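Long-range contacts in glyoxalase 3 (Candida albicans, PDB 4LRU), which converts methylglyoxal to D-lactate in a single glutathione-independent step, detoxifying the methylglyoxal that the cell itself produces: residues Asp21-Gly26 with Trp57-Val62; Glu37-Lys42 with Asp231-Phe236; Lys162-Thr167 with Ile200-Pro205. All blocks are in the same frame, centred on the assembly; numbering follows the deposited sequence. Where two conformers were deposited one is given.

Contact 1. Residues Asp21-Gly26 with Trp57-Val62; sequences DGKKTG and WDDHSV
The imidazole of His60 turns its edge to the carboxylate of Asp21. The two side chains meet tip to tip with their planes 82° apart, while Tyr19 stacks on the ring. His60 NE2 donates to Asp21 OD2 at 2.8 Å, almost within the ring plane and on the syn side of the oxygen. Lys23 crosses the same ring at about a right angle, its CG lying obliquely 3.7 Å from His60 NE2 and its amine continuing beyond. In its own loop, Asp21 OD1 takes the N-H of Lys23 at 2.8 Å, an Asx turn. Gly22 suits this bend, where a CB would collide with the carbonyl O of Asp21.

Asp59 grips Lys24 at both backbone groups. Its OD2 accepts from Lys24 N at 2.8 Å, from above the carboxylate plane, and its N donates to Lys24 O at 2.9 Å. Thr25 holds OG1 anti to its backbone N (chi1 -165°), where it donates to Asp58 OD2 at 2.7 Å on the anti side; Tyr19 OH binds the same oxygen. Asp58 OD1 accepts from His60 N, a second Asx turn. Gly26 lets the chains approach, because a CB there would fall 3.1 Å from Trp57 C.

The contact thus joins the loop after strand 6-10 to that after strand 45-50 in the alpha/beta fold, mainly through carboxylates. Thr25 brings it near the probable active site, its side chain about 7 Å from that of His140. The hydroxyls of Thr25 and Tyr19 probably stabilise the charge of buried Asp58, and Asp21 would tend to favour a protonated His60.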
# COMPACT_ATOMS: atom_id res chain seq x y z
N ASP A 21 -11.15 -8.53 -19.10
CA ASP A 21 -10.39 -8.63 -20.36
C ASP A 21 -9.33 -9.73 -20.30
O ASP A 21 -8.55 -9.91 -21.24
CB ASP A 21 -9.74 -7.28 -20.68
CG ASP A 21 -8.66 -6.90 -19.69
OD1 ASP A 21 -8.40 -7.71 -18.77
OD2 ASP A 21 -8.08 -5.80 -19.82
N GLY A 22 -9.27 -10.44 -19.18
CA GLY A 22 -8.38 -11.58 -19.03
C GLY A 22 -7.00 -11.22 -18.50
O GLY A 22 -6.16 -12.09 -18.33
N LYS A 23 -6.78 -9.93 -18.25
CA LYS A 23 -5.47 -9.48 -17.76
C LYS A 23 -5.31 -9.79 -16.27
O LYS A 23 -6.30 -9.94 -15.54
CB LYS A 23 -5.31 -7.97 -17.95
CG LYS A 23 -5.31 -7.50 -19.39
CD LYS A 23 -4.23 -8.18 -20.22
CE LYS A 23 -4.25 -7.67 -21.65
NZ LYS A 23 -3.04 -8.10 -22.39
N LYS A 24 -4.06 -9.81 -15.81
CA LYS A 24 -3.76 -10.08 -14.41
C LYS A 24 -3.77 -8.83 -13.54
O LYS A 24 -3.38 -7.75 -13.98
CB LYS A 24 -2.41 -10.75 -14.30
CG LYS A 24 -2.35 -12.09 -15.00
CD LYS A 24 -1.06 -12.83 -14.65
CE LYS A 24 -1.01 -14.20 -15.29
NZ LYS A 24 0.22 -14.91 -14.85
N THR A 25 -4.16 -9.00 -12.27
CA THR A 25 -3.79 -8.04 -11.25
C THR A 25 -2.52 -8.46 -10.54
O THR A 25 -1.94 -9.53 -10.84
CB THR A 25 -4.93 -7.77 -10.24
OG1 THR A 25 -4.64 -6.59 -9.49
CG2 THR A 25 -5.11 -8.93 -9.28
N GLY A 26 -2.09 -7.61 -9.62
CA GLY A 26 -0.81 -7.71 -8.95
C GLY A 26 -0.46 -6.34 -8.43
O GLY A 26 -1.35 -5.59 -8.03
N TRP A 57 3.39 -7.82 -11.62
CA TRP A 57 2.79 -6.52 -11.87
C TRP A 57 1.34 -6.67 -12.28
O TRP A 57 0.97 -7.60 -12.98
CB TRP A 57 3.55 -5.78 -12.98
CG TRP A 57 4.99 -5.55 -12.72
CD1 TRP A 57 6.03 -6.00 -13.48
CD2 TRP A 57 5.57 -4.81 -11.65
NE1 TRP A 57 7.23 -5.60 -12.93
CE2 TRP A 57 6.97 -4.87 -11.80
CE3 TRP A 57 5.04 -4.12 -10.55
CZ2 TRP A 57 7.85 -4.24 -10.92
CZ3 TRP A 57 5.92 -3.50 -9.67
CH2 TRP A 57 7.30 -3.56 -9.87
N ASP A 58 0.53 -5.70 -11.87
CA ASP A 58 -0.81 -5.56 -12.42
C ASP A 58 -0.69 -5.13 -13.89
O ASP A 58 -0.04 -4.14 -14.19
CB ASP A 58 -1.62 -4.55 -11.61
CG ASP A 58 -3.05 -4.40 -12.11
OD1 ASP A 58 -3.22 -4.01 -13.27
OD2 ASP A 58 -4.00 -4.63 -11.30
N ASP A 59 -1.26 -5.91 -14.81
CA ASP A 59 -1.06 -5.67 -16.25
C ASP A 59 -1.60 -4.29 -16.67
O ASP A 59 -1.09 -3.67 -17.61
CB ASP A 59 -1.76 -6.75 -17.10
CG ASP A 59 -1.08 -8.12 -17.04
OD1 ASP A 59 0.14 -8.20 -16.77
OD2 ASP A 59 -1.77 -9.13 -17.32
N HIS A 60 -2.63 -3.82 -15.99
CA HIS A 60 -3.21 -2.52 -16.32
C HIS A 60 -2.29 -1.36 -15.92
O HIS A 60 -2.41 -0.25 -16.46
CB HIS A 60 -4.60 -2.38 -15.71
CG HIS A 60 -5.65 -3.18 -16.43
ND1 HIS A 60 -6.96 -3.26 -16.01
CD2 HIS A 60 -5.54 -4.02 -17.49
CE1 HIS A 60 -7.63 -4.06 -16.82
NE2 HIS A 60 -6.80 -4.53 -17.72
N SER A 61 -1.32 -1.63 -15.04
CA SER A 61 -0.46 -0.58 -14.49
C SER A 61 0.83 -0.36 -15.28
O SER A 61 1.56 0.61 -15.03
CB SER A 61 -0.12 -0.88 -13.04
OG SER A 61 0.86 -1.90 -12.92
N VAL A 62 1.13 -1.24 -16.23
CA VAL A 62 2.36 -1.13 -17.04
C VAL A 62 2.16 -0.43 -18.39
O VAL A 62 3.12 -0.23 -19.15
CB VAL A 62 3.03 -2.51 -17.22
CG1 VAL A 62 3.23 -3.17 -15.86
CG2 VAL A 62 2.22 -3.40 -18.14

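Contact 2. Residues Glu37-Lys42 with Asp231-Phe236; sequences EVFRKK and DVIAAF. With EDO (1,2-ethanediol), chain B.
Ile233 is the bump of this contact, and Val38, Phe39 and Lys42 shape the hollow that receives it. Val38 and Lys42 stand one turn apart on helix 37-42, and the CD1 methyl of Ile233 settles against both, 3.8 Å from Val38 CG1 and equally far from Lys42 CG. Phe39 forms another wall: it slides past Ile233 in the opposite direction, and Ile233 CG1 meets the edge of the ring at 4.0 Å from CE1. The branch of isoleucine is put to use as well, for CG2 lies 3.8 Å from Lys42 CE. Lysine suits the place because its methylenes pack on the isoleucine, while the side chain also touches Glu237 and Asn239; a bend at chi2 (64°) sets CD beside the isoleucine.

These helices belong to the alpha/beta sandwich of the DJ-1/PfpI family, in which helices flank a central, largely parallel sheet. Helix 29-42 links strands 6-10 and 45-50, and helix 225-236 follows strand 216-219. The short segments run 47° apart with axes 11.1 Å from each other, a wide spacing that large side chains must bridge.

Phe39 does so on the deeper side. Its side chain crosses that of Val232 at about a right angle, with CZ 3.9 Å from Val232 CG1. Compact, branched Val232 suits the place between the Phe39 ring and the sheet, where it also touches Val134, Ser136 and Val217.

Facing away from the partner helix, Arg40 holds Glu37 side-on, NE to OE2 and NH2 to OE1, so the charges pair within their own helix. Exposed Lys41 donates from NZ to O1 of a 1,2-ethanediol, probably from the crystallisation liquor, at 2.9 Å; C1 and O1 of the diol lie beside Val38 CG2.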
# COMPACT_ATOMS: atom_id res chain seq x y z
N GLU A 37 10.52 6.27 -4.49
CA GLU A 37 11.35 7.42 -4.88
C GLU A 37 11.24 8.57 -3.87
O GLU A 37 12.23 9.25 -3.61
CB GLU A 37 10.99 7.89 -6.29
CG GLU A 37 11.48 6.96 -7.40
CD GLU A 37 12.98 7.01 -7.53
OE1 GLU A 37 13.50 7.99 -8.12
OE2 GLU A 37 13.65 6.08 -7.05
N VAL A 38 10.04 8.80 -3.34
CA VAL A 38 9.85 9.86 -2.34
C VAL A 38 10.71 9.57 -1.11
O VAL A 38 11.45 10.43 -0.63
CB VAL A 38 8.38 9.99 -1.94
CG1 VAL A 38 8.23 10.89 -0.72
CG2 VAL A 38 7.59 10.53 -3.11
N PHE A 39 10.62 8.35 -0.61
CA PHE A 39 11.39 7.96 0.56
C PHE A 39 12.89 7.91 0.27
O PHE A 39 13.70 8.25 1.13
CB PHE A 39 10.88 6.62 1.09
CG PHE A 39 9.46 6.66 1.61
CD1 PHE A 39 9.03 7.66 2.47
CD2 PHE A 39 8.58 5.64 1.31
CE1 PHE A 39 7.74 7.68 2.95
CE2 PHE A 39 7.29 5.64 1.79
CZ PHE A 39 6.87 6.65 2.63
N ARG A 40 13.27 7.48 -0.93
CA ARG A 40 14.68 7.46 -1.30
C ARG A 40 15.25 8.87 -1.30
O ARG A 40 16.33 9.12 -0.76
CB ARG A 40 14.88 6.82 -2.68
CG ARG A 40 16.34 6.70 -3.08
CD ARG A 40 16.52 6.19 -4.51
NE ARG A 40 15.92 7.08 -5.50
CZ ARG A 40 16.43 8.25 -5.88
NH1 ARG A 40 17.58 8.69 -5.38
NH2 ARG A 40 15.79 8.99 -6.78
N LYS A 41 14.54 9.80 -1.93
CA LYS A 41 15.02 11.17 -2.02
C LYS A 41 15.11 11.82 -0.64
O LYS A 41 16.00 12.63 -0.38
CB LYS A 41 14.14 12.01 -2.96
CG LYS A 41 14.33 11.65 -4.43
CD LYS A 41 13.19 12.16 -5.30
CE LYS A 41 13.16 11.44 -6.65
NZ LYS A 41 12.05 11.90 -7.53
N LYS A 42 14.23 11.38 0.26
CA LYS A 42 14.25 11.83 1.64
C LYS A 42 15.47 11.33 2.42
O LYS A 42 15.86 11.93 3.41
CB LYS A 42 12.96 11.39 2.34
CG LYS A 42 12.84 11.84 3.79
CD LYS A 42 12.78 13.35 3.96
CE LYS A 42 12.68 13.73 5.43
NZ LYS A 42 13.00 15.16 5.71
N ASP A 231 2.97 12.75 2.83
CA ASP A 231 2.20 12.99 4.06
C ASP A 231 2.61 11.99 5.18
O ASP A 231 2.45 12.28 6.36
CB ASP A 231 0.71 12.91 3.76
CG ASP A 231 0.19 14.15 3.01
OD1 ASP A 231 0.88 15.20 3.01
OD2 ASP A 231 -0.91 14.08 2.44
N VAL A 232 3.14 10.83 4.79
CA VAL A 232 3.79 9.97 5.76
C VAL A 232 4.98 10.69 6.39
O VAL A 232 5.12 10.72 7.61
CB VAL A 232 4.25 8.63 5.10
CG1 VAL A 232 5.25 7.90 5.99
CG2 VAL A 232 3.05 7.74 4.83
N ILE A 233 5.83 11.28 5.56
CA ILE A 233 6.99 12.03 6.08
C ILE A 233 6.52 13.14 7.03
O ILE A 233 7.07 13.31 8.13
CB ILE A 233 7.85 12.60 4.95
CG1 ILE A 233 8.51 11.44 4.18
CG2 ILE A 233 8.89 13.59 5.49
CD1 ILE A 233 9.17 11.81 2.88
N ALA A 234 5.48 13.86 6.63
CA ALA A 234 4.93 14.94 7.45
C ALA A 234 4.48 14.43 8.82
O ALA A 234 4.64 15.13 9.83
CB ALA A 234 3.75 15.59 6.73
N ALA A 235 3.86 13.25 8.84
CA ALA A 235 3.28 12.72 10.08
C ALA A 235 4.37 12.13 10.98
O ALA A 235 4.24 12.12 12.21
CB ALA A 235 2.21 11.68 9.78
N PHE A 236 5.46 11.70 10.35
CA PHE A 236 6.53 10.91 10.98
C PHE A 236 7.56 11.82 11.62
O PHE A 236 8.06 11.54 12.71
CB PHE A 236 7.18 10.05 9.89
CG PHE A 236 8.32 9.18 10.35
CD1 PHE A 236 8.09 8.04 11.10
CD2 PHE A 236 9.61 9.44 9.92
CE1 PHE A 236 9.13 7.21 11.46
CE2 PHE A 236 10.67 8.61 10.27
CZ PHE A 236 10.42 7.49 11.05
C1 EDO B . 8.23 11.81 -6.65
O1 EDO B . 9.53 11.92 -6.07
C2 EDO B . 8.08 10.49 -7.40
O2 EDO B . 9.19 10.30 -8.28

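Contact 3. Residues Lys162-Thr167 with Ile200-Pro205; sequences KITGFT and IEPEGP
Ile200 N donates to Ile163 O at 2.8 Å, carrying on the parallel pairing of the short strands 162-163 and 198-199, a small two-stranded sheet beside the main sheet of the alpha/beta fold. Next to this bond Lys162 and Ile200 cross obliquely, with Lys162 CB 4.0 Å from Ile200 CG1 and the lysine CD also near CD1 of the isoleucine. A long chain with a charged end suits this exposed margin.

Beyond Ile163 a side chain joins in. Thr164 points toward the opposite segment with OG1 anti to its backbone N (chi1 -166°), and this hydroxyl donates to Ile200 O at 2.7 Å, very nearly in line with the carbonyl bond. The buried threonine therefore adds a side-chain bond to the backbone pairing. Its OG1 also lies near Pro202, whose ring replaces the N-H and whose CD can lie beside the hydroxyl.

Thr167, at the N-cap of helix 168-173, separates its two branches. OG1 is set between the backbone N and carbonyl carbon (chi1 67°) and caps Gly170 N, and Pro205 CB rests 3.3 Å from it. The methyl CG2 instead meets the Pro202 ring obliquely, tightly packed at 3.5 Å from CG. Threonine fits because one branch caps while the other packs. The helix it begins carries Glu171, a probable active-site residue, and Phe166 just before it meets the ring of His140, another; the contact ties the 200-205 loop to that region.

A water links Thr167 to Pro205: it accepts from Thr167 N at 3.1 Å, donates to Pro205 O at 2.7 Å, and lies over one face of the Phe166 ring, offset toward the rim.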
# COMPACT_ATOMS: atom_id res chain seq x y z
N LYS A 162 -9.86 7.72 11.02
CA LYS A 162 -10.30 8.09 9.67
C LYS A 162 -9.29 7.57 8.66
O LYS A 162 -8.09 7.74 8.82
CB LYS A 162 -10.41 9.61 9.55
CG LYS A 162 -11.50 10.20 10.42
CD LYS A 162 -11.59 11.71 10.23
CE LYS A 162 -12.17 12.42 11.44
NZ LYS A 162 -13.23 11.64 12.13
N ILE A 163 -9.80 6.91 7.62
CA ILE A 163 -9.00 6.47 6.51
C ILE A 163 -9.69 6.76 5.19
O ILE A 163 -10.90 7.03 5.15
CB ILE A 163 -8.70 4.96 6.56
CG1 ILE A 163 -9.97 4.14 6.38
CG2 ILE A 163 -7.93 4.61 7.82
CD1 ILE A 163 -9.69 2.71 6.00
N THR A 164 -8.91 6.76 4.13
CA THR A 164 -9.46 6.70 2.79
C THR A 164 -8.80 5.57 2.02
O THR A 164 -8.02 4.79 2.58
CB THR A 164 -9.31 8.05 2.07
OG1 THR A 164 -10.15 8.06 0.90
CG2 THR A 164 -7.88 8.31 1.68
N GLY A 165 -9.16 5.44 0.75
CA GLY A 165 -8.68 4.35 -0.10
C GLY A 165 -9.56 4.30 -1.33
O GLY A 165 -10.46 5.13 -1.51
N PHE A 166 -9.35 3.28 -2.16
CA PHE A 166 -9.97 3.23 -3.47
C PHE A 166 -11.49 3.25 -3.36
O PHE A 166 -12.08 2.58 -2.51
CB PHE A 166 -9.48 2.01 -4.26
CG PHE A 166 -9.63 2.16 -5.75
CD1 PHE A 166 -8.76 2.97 -6.46
CD2 PHE A 166 -10.68 1.56 -6.42
CE1 PHE A 166 -8.89 3.12 -7.82
CE2 PHE A 166 -10.81 1.70 -7.79
CZ PHE A 166 -9.92 2.49 -8.49
N THR A 167 -12.13 4.05 -4.20
CA THR A 167 -13.56 4.32 -4.06
C THR A 167 -14.42 3.18 -4.61
O THR A 167 -14.03 2.48 -5.54
CB THR A 167 -13.99 5.62 -4.77
OG1 THR A 167 -13.86 5.49 -6.19
CG2 THR A 167 -13.18 6.82 -4.27
N ILE A 200 -13.35 8.18 4.65
CA ILE A 200 -13.51 9.51 4.07
C ILE A 200 -13.41 9.41 2.55
O ILE A 200 -12.37 9.02 2.01
CB ILE A 200 -12.41 10.47 4.58
CG1 ILE A 200 -12.34 10.48 6.11
CG2 ILE A 200 -12.67 11.87 4.05
CD1 ILE A 200 -13.60 10.94 6.78
N GLU A 201 -14.50 9.74 1.86
CA GLU A 201 -14.55 9.58 0.41
C GLU A 201 -14.05 10.85 -0.28
O GLU A 201 -14.50 11.95 0.04
CB GLU A 201 -15.99 9.26 -0.03
CG GLU A 201 -16.20 9.25 -1.54
CD GLU A 201 -16.51 7.87 -2.09
OE1 GLU A 201 -16.99 7.01 -1.34
OE2 GLU A 201 -16.26 7.66 -3.30
N PRO A 202 -13.10 10.72 -1.22
CA PRO A 202 -12.70 11.88 -2.01
C PRO A 202 -13.89 12.39 -2.85
O PRO A 202 -14.87 11.67 -3.07
CB PRO A 202 -11.62 11.32 -2.93
CG PRO A 202 -12.02 9.89 -3.11
CD PRO A 202 -12.52 9.48 -1.76
N GLU A 203 -13.79 13.62 -3.33
CA GLU A 203 -14.88 14.17 -4.14
C GLU A 203 -15.07 13.33 -5.40
O GLU A 203 -16.21 13.04 -5.79
CB GLU A 203 -14.57 15.60 -4.52
CG GLU A 203 -14.48 16.51 -3.32
CD GLU A 203 -14.94 17.91 -3.67
OE1 GLU A 203 -15.91 18.38 -3.05
OE2 GLU A 203 -14.33 18.50 -4.58
N GLY A 204 -13.96 12.92 -5.99
CA GLY A 204 -13.99 12.09 -7.18
C GLY A 204 -12.98 10.96 -7.09
O GLY A 204 -12.01 11.03 -6.33
N PRO A 205 -13.20 9.89 -7.88
CA PRO A 205 -12.45 8.66 -7.68
C PRO A 205 -10.97 8.76 -8.06
O PRO A 205 -10.19 7.91 -7.64
CB PRO A 205 -13.15 7.67 -8.62
CG PRO A 205 -13.83 8.53 -9.63
CD PRO A 205 -14.30 9.71 -8.84
O HOH W 1 -10.99 5.56 -6.70

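Overall arrangement
From the N terminus, the chain leaves strand 6-10 by the loop containing 21-26, which opens contact 1. It then runs through helix 29-42, whose last turns open contact 2, and strand 45-50 before 57-62 closes contact 1; the two contacts therefore cross. Contact 3 opens at 162-167 and closes at 200-205, wholly within the long span that contact 2 completes when helix 225-236 returns near the C terminus. Contacts 1 and 3 follow in series: contact 1 joins two loops and contact 3 joins segment 162-167 to a loop, both near the probable active site, while contact 2 joins two helices flanking the main sheet. Contacts 1 and 2 lie on opposite sides of the chain's centre.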